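Local coordinates for protein mitochondrial edited mRNA stability factor 1 (Trypanosoma brucei, PDB 6NL1) that probably processes the 5' ends of mitochondrial mRNAs as a nudix-family RNA-binding protein, at residues Ile264-Leu277 against Pro289-Val303. Residues are numbered along the deposited sequence; the frame is centred on the assembly and turned at random.
Sequences ITVDASNVYPTGHL and PVRYFVAEVPSDIRV. With SO4 (sulfate ion), chain B.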
loop_
_atom_site.group_PDB
_atom_site.type_symbol
_atom_site.label_atom_id
_atom_site.label_comp_id
_atom_site.label_asym_id
_atom_site.label_seq_id
_atom_site.Cartn_x
_atom_site.Cartn_y
_atom_site.Cartn_z
ATOM N N ILE A 264 -9.737 16.092 3.330
ATOM C CA ILE A 264 -8.929 17.313 3.431
ATOM C C ILE A 264 -8.259 17.700 2.110
ATOM O O ILE A 264 -7.619 16.875 1.439
ATOM C CB ILE A 264 -7.828 17.178 4.507
ATOM C CG1 ILE A 264 -8.450 17.021 5.894
ATOM C CG2 ILE A 264 -6.887 18.393 4.481
ATOM C CD1 ILE A 264 -7.436 16.701 6.972
ATOM N N THR A 265 -8.391 18.968 1.750
ATOM C CA THR A 265 -7.723 19.505 0.573
ATOM C C THR A 265 -6.530 20.347 1.007
ATOM O O THR A 265 -6.697 21.310 1.756
ATOM C CB THR A 265 -8.682 20.397 -0.252
ATOM O OG1 THR A 265 -9.789 19.615 -0.710
ATOM C CG2 THR A 265 -7.961 21.011 -1.454
ATOM N N VAL A 266 -5.331 19.976 0.561
ATOM C CA VAL A 266 -4.151 20.816 0.779
ATOM C C VAL A 266 -3.590 21.295 -0.546
ATOM O O VAL A 266 -3.762 20.644 -1.575
ATOM C CB VAL A 266 -3.000 20.071 1.499
ATOM C CG1 VAL A 266 -3.294 19.921 2.977
ATOM C CG2 VAL A 266 -2.712 18.728 0.817
ATOM N N ASP A 267 -2.901 22.427 -0.514
ATOM C CA ASP A 267 -2.259 22.947 -1.714
ATOM C C ASP A 267 -0.855 22.361 -1.890
ATOM O O ASP A 267 -0.096 22.245 -0.930
ATOM C CB ASP A 267 -2.202 24.478 -1.665
ATOM C CG ASP A 267 -1.749 25.084 -2.984
ATOM O OD1 ASP A 267 -2.614 25.317 -3.858
ATOM O OD2 ASP A 267 -0.532 25.318 -3.156
ATOM N N ALA A 268 -0.511 22.009 -3.125
ATOM C CA ALA A 268 0.787 21.404 -3.421
ATOM C C ALA A 268 1.989 22.162 -2.841
ATOM O O ALA A 268 3.001 21.548 -2.494
ATOM C CB ALA A 268 0.960 21.212 -4.929
ATOM N N SER A 269 1.886 23.487 -2.750
ATOM C CA SER A 269 3.006 24.310 -2.287
ATOM C C SER A 269 3.279 24.154 -0.789
ATOM O O SER A 269 4.338 24.546 -0.302
ATOM C CB SER A 269 2.778 25.790 -2.631
ATOM O OG SER A 269 1.644 26.300 -1.949
ATOM N N ASN A 270 2.320 23.576 -0.071
ATOM C CA ASN A 270 2.468 23.312 1.356
ATOM C C ASN A 270 2.784 21.856 1.666
ATOM O O ASN A 270 2.855 21.465 2.828
ATOM C CB ASN A 270 1.196 23.718 2.094
ATOM C CG ASN A 270 0.918 25.199 1.983
ATOM O OD1 ASN A 270 -0.209 25.619 1.712
ATOM N ND2 ASN A 270 1.950 26.000 2.176
ATOM N N VAL A 271 2.975 21.062 0.621
ATOM C CA VAL A 271 3.248 19.634 0.764
ATOM C C VAL A 271 4.710 19.364 0.457
ATOM O O VAL A 271 5.179 19.638 -0.648
ATOM C CB VAL A 271 2.354 18.802 -0.196
ATOM C CG1 VAL A 271 2.592 17.308 -0.016
ATOM C CG2 VAL A 271 0.894 19.138 0.044
ATOM N N TYR A 272 5.428 18.825 1.435
ATOM C CA TYR A 272 6.868 18.619 1.304
ATOM C C TYR A 272 7.248 17.146 1.380
ATOM O O TYR A 272 6.963 16.491 2.379
ATOM C CB TYR A 272 7.606 19.391 2.409
ATOM C CG TYR A 272 7.382 20.888 2.348
ATOM C CD1 TYR A 272 8.215 21.709 1.586
ATOM C CD2 TYR A 272 6.339 21.480 3.048
ATOM C CE1 TYR A 272 8.004 23.082 1.515
ATOM C CE2 TYR A 272 6.125 22.855 2.993
ATOM C CZ TYR A 272 6.960 23.648 2.229
ATOM O OH TYR A 272 6.741 25.005 2.170
ATOM N N PRO A 273 7.909 16.626 0.333
ATOM C CA PRO A 273 8.413 15.244 0.417
ATOM C C PRO A 273 9.479 15.159 1.502
ATOM O O PRO A 273 10.185 16.141 1.720
ATOM C CB PRO A 273 9.036 14.996 -0.963
ATOM C CG PRO A 273 9.296 16.377 -1.532
ATOM C CD PRO A 273 8.196 17.259 -0.968
ATOM N N THR A 274 9.598 14.022 2.177
ATOM C CA THR A 274 10.605 13.896 3.237
ATOM C C THR A 274 11.375 12.586 3.152
ATOM O O THR A 274 12.031 12.190 4.103
ATOM C CB THR A 274 9.981 13.997 4.649
ATOM O OG1 THR A 274 8.838 13.136 4.725
ATOM C CG2 THR A 274 9.542 15.425 4.950
ATOM N N GLY A 275 11.305 11.914 2.012
ATOM C CA GLY A 275 12.066 10.691 1.831
ATOM C C GLY A 275 11.199 9.463 1.613
ATOM O O GLY A 275 10.017 9.563 1.266
ATOM N N HIS A 276 11.788 8.297 1.831
ATOM C CA HIS A 276 11.085 7.046 1.639
ATOM C C HIS A 276 11.582 6.014 2.627
ATOM O O HIS A 276 12.684 6.123 3.156
ATOM C CB HIS A 276 11.257 6.540 0.204
ATOM C CG HIS A 276 12.646 6.082 -0.108
ATOM N ND1 HIS A 276 13.058 4.783 0.085
ATOM C CD2 HIS A 276 13.719 6.756 -0.586
ATOM C CE1 HIS A 276 14.329 4.672 -0.264
ATOM N NE2 HIS A 276 14.751 5.854 -0.674
ATOM N N LEU A 277 10.738 5.028 2.894
ATOM C CA LEU A 277 11.115 3.874 3.692
ATOM C C LEU A 277 10.889 2.642 2.829
ATOM O O LEU A 277 9.930 2.577 2.058
ATOM C CB LEU A 277 10.256 3.759 4.958
ATOM C CG LEU A 277 10.284 4.881 5.999
ATOM C CD1 LEU A 277 9.320 4.562 7.146
ATOM C CD2 LEU A 277 11.694 5.118 6.525
ATOM N N PRO A 289 8.269 0.318 -1.704
ATOM C CA PRO A 289 8.673 1.532 -0.994
ATOM C C PRO A 289 7.466 2.402 -0.628
ATOM O O PRO A 289 6.442 2.429 -1.316
ATOM C CB PRO A 289 9.559 2.261 -2.015
ATOM C CG PRO A 289 10.070 1.157 -2.941
ATOM C CD PRO A 289 8.888 0.215 -3.040
ATOM N N VAL A 290 7.596 3.102 0.487
ATOM C CA VAL A 290 6.617 4.081 0.907
ATOM C C VAL A 290 7.264 5.468 0.849
ATOM O O VAL A 290 8.302 5.695 1.462
ATOM C CB VAL A 290 6.142 3.797 2.344
ATOM C CG1 VAL A 290 5.134 4.827 2.770
ATOM C CG2 VAL A 290 5.554 2.373 2.457
ATOM N N ARG A 291 6.653 6.386 0.102
ATOM C CA ARG A 291 7.139 7.760 0.016
ATOM C C ARG A 291 6.347 8.665 0.944
ATOM O O ARG A 291 5.108 8.650 0.954
ATOM C CB ARG A 291 7.041 8.282 -1.416
ATOM C CG ARG A 291 7.964 7.586 -2.372
ATOM C CD ARG A 291 8.784 8.596 -3.128
ATOM N NE ARG A 291 10.160 8.152 -3.311
ATOM C CZ ARG A 291 11.059 8.807 -4.033
ATOM N NH1 ARG A 291 10.724 9.941 -4.638
ATOM N NH2 ARG A 291 12.292 8.330 -4.147
ATOM N N TYR A 292 7.073 9.456 1.715
ATOM C CA TYR A 292 6.479 10.297 2.742
ATOM C C TYR A 292 6.477 11.766 2.357
ATOM O O TYR A 292 7.362 12.242 1.633
ATOM C CB TYR A 292 7.206 10.090 4.080
ATOM C CG TYR A 292 6.872 8.763 4.700
ATOM C CD1 TYR A 292 5.783 8.634 5.560
ATOM C CD2 TYR A 292 7.599 7.625 4.384
ATOM C CE1 TYR A 292 5.448 7.406 6.112
ATOM C CE2 TYR A 292 7.272 6.387 4.933
ATOM C CZ TYR A 292 6.194 6.286 5.793
ATOM O OH TYR A 292 5.862 5.068 6.351
ATOM N N PHE A 293 5.464 12.463 2.852
ATOM C CA PHE A 293 5.317 13.905 2.685
ATOM C C PHE A 293 4.829 14.444 4.018
ATOM O O PHE A 293 4.240 13.697 4.803
ATOM C CB PHE A 293 4.272 14.213 1.603
ATOM C CG PHE A 293 4.624 13.667 0.245
ATOM C CD1 PHE A 293 5.220 14.485 -0.713
ATOM C CD2 PHE A 293 4.373 12.328 -0.069
ATOM C CE1 PHE A 293 5.552 13.987 -1.970
ATOM C CE2 PHE A 293 4.702 11.821 -1.315
ATOM C CZ PHE A 293 5.296 12.648 -2.270
ATOM N N VAL A 294 5.071 15.724 4.287
ATOM C CA VAL A 294 4.440 16.378 5.429
ATOM C C VAL A 294 3.736 17.643 4.984
ATOM O O VAL A 294 4.136 18.278 4.005
ATOM C CB VAL A 294 5.442 16.751 6.547
ATOM C CG1 VAL A 294 6.111 15.502 7.116
ATOM C CG2 VAL A 294 6.465 17.778 6.045
ATOM N N ALA A 295 2.683 18.008 5.707
ATOM C CA ALA A 295 2.021 19.288 5.484
ATOM C C ALA A 295 1.344 19.730 6.769
ATOM O O ALA A 295 0.688 18.930 7.451
ATOM C CB ALA A 295 1.005 19.187 4.355
ATOM N N GLU A 296 1.508 21.004 7.103
ATOM C CA GLU A 296 0.857 21.552 8.277
ATOM C C GLU A 296 -0.538 22.037 7.913
ATOM O O GLU A 296 -0.738 22.637 6.858
ATOM C CB GLU A 296 1.672 22.702 8.877
ATOM C CG GLU A 296 0.990 23.313 10.093
ATOM C CD GLU A 296 1.836 24.335 10.830
ATOM O OE1 GLU A 296 3.005 24.572 10.447
ATOM O OE2 GLU A 296 1.314 24.903 11.809
ATOM N N VAL A 297 -1.502 21.753 8.782
ATOM C CA VAL A 297 -2.830 22.346 8.684
ATOM C C VAL A 297 -3.148 23.118 9.971
ATOM O O VAL A 297 -2.518 22.894 11.013
ATOM C CB VAL A 297 -3.915 21.277 8.429
ATOM C CG1 VAL A 297 -3.666 20.591 7.103
ATOM C CG2 VAL A 297 -3.958 20.260 9.574
ATOM N N PRO A 298 -4.109 24.050 9.905
ATOM C CA PRO A 298 -4.454 24.733 11.158
ATOM C C PRO A 298 -5.048 23.739 12.158
ATOM O O PRO A 298 -5.674 22.754 11.761
ATOM C CB PRO A 298 -5.474 25.802 10.725
ATOM C CG PRO A 298 -5.886 25.455 9.341
ATOM C CD PRO A 298 -4.790 24.628 8.732
ATOM N N SER A 299 -4.828 23.981 13.444
ATOM C CA SER A 299 -5.184 22.999 14.466
ATOM C C SER A 299 -6.688 22.745 14.556
ATOM O O SER A 299 -7.114 21.680 15.000
ATOM C CB SER A 299 -4.630 23.412 15.834
ATOM O OG SER A 299 -5.220 24.620 16.266
ATOM N N ASP A 300 -7.490 23.714 14.128
ATOM C CA ASP A 300 -8.945 23.583 14.198
ATOM C C ASP A 300 -9.566 23.201 12.856
ATOM O O ASP A 300 -10.764 23.387 12.647
ATOM C CB ASP A 300 -9.578 24.876 14.730
ATOM C CG ASP A 300 -9.449 26.040 13.754
ATOM O OD1 ASP A 300 -10.144 27.059 13.946
ATOM O OD2 ASP A 300 -8.658 25.941 12.789
ATOM N N ILE A 301 -8.749 22.679 11.947
ATOM C CA ILE A 301 -9.243 22.252 10.646
ATOM C C ILE A 301 -10.343 21.206 10.814
ATOM O O ILE A 301 -10.284 20.368 11.718
ATOM C CB ILE A 301 -8.119 21.666 9.772
ATOM C CG1 ILE A 301 -8.649 21.340 8.371
ATOM C CG2 ILE A 301 -7.513 20.419 10.431
ATOM C CD1 ILE A 301 -7.577 21.003 7.380
ATOM N N ARG A 302 -11.352 21.266 9.952
ATOM C CA ARG A 302 -12.446 20.306 10.006
ATOM C C ARG A 302 -12.100 19.062 9.204
ATOM O O ARG A 302 -11.813 19.132 8.009
ATOM C CB ARG A 302 -13.746 20.920 9.489
ATOM C CG ARG A 302 -14.976 20.079 9.797
ATOM C CD ARG A 302 -16.227 20.671 9.176
ATOM N NE ARG A 302 -16.161 20.653 7.719
ATOM C CZ ARG A 302 -17.082 21.187 6.924
ATOM N NH1 ARG A 302 -18.143 21.787 7.446
ATOM N NH2 ARG A 302 -16.941 21.125 5.607
ATOM N N VAL A 303 -12.117 17.919 9.877
ATOM C CA VAL A 303 -11.808 16.651 9.239
ATOM C C VAL A 303 -13.102 15.869 9.012
ATOM O O VAL A 303 -13.861 15.631 9.945
ATOM C CB VAL A 303 -10.881 15.819 10.125
ATOM C CG1 VAL A 303 -10.531 14.507 9.437
ATOM C CG2 VAL A 303 -9.630 16.622 10.485
HETATM S S SO4 B . 2.473 4.631 7.898
HETATM O O1 SO4 B . 1.199 5.260 7.582
HETATM O O2 SO4 B . 2.615 3.469 7.022
HETATM O O3 SO4 B . 3.596 5.542 7.710
HETATM O O4 SO4 B . 2.475 4.213 9.298
HETATM O O HOH W 1 3.137 22.552 5.319
HETATM O O HOH W 2 8.688 11.491 -0.651
#
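L277, whose bridge partner across the strands is V290, reaches diagonally to the ring of Y292. It leans its CD1 methyl obliquely against the phenol, 3.5 Å from CE2 of Y292, while sulfate O3 sits at the ring edge, in its plane, and takes a hydrogen bond of 2.7 Å from Y292 OH. The sulfate also accepts from the backbone N of L239, and Y292 contacts GDP in another structure of this protein, so the sulfate, probably from the crystallisation liquor, may mark part of that pocket.

The pairing of 272-277 with 290-296 carries a beta bulge: T274 and G275 together face Y292. T274 N donates to Y292 O from above the carbonyl plane, whereas Y292 N reaches G275 O almost straight (178°); a water donates to both carbonyls. T274 tucks OG1 between its own backbone N and carbonyl carbon (chi1 48°), leaving OG1 3.5 Å from Y292 CB and turning CG2 to V294 CG2 at 4.0 Å.

The other face carries P273, F293, H276 and R291. P273 CB meets the F293 ring obliquely, 3.8 Å from CE1, and V271 CG1 touches F293 CB. Further along, the imidazole and guanidinium planes are 18° apart, with H276 CD2 4.1 Å from R291 NH2. Next to the Y272-V294 pair, N270 O sits 3.3 Å from A295 CB, and a water links N270 O to E296 N. Beyond, I264 meets I301 and V303, its CD1 4.1 Å from V303 CG2.

Strand 272-277 flanks 290-296 in the mixed sheet of the nudix domain, and 290-296 pairs in parallel with 200-207 on its other edge. Helix 250-262 packs on F293 and R291 through Y250, and W345 of strand 343-346 touches V297 and I301.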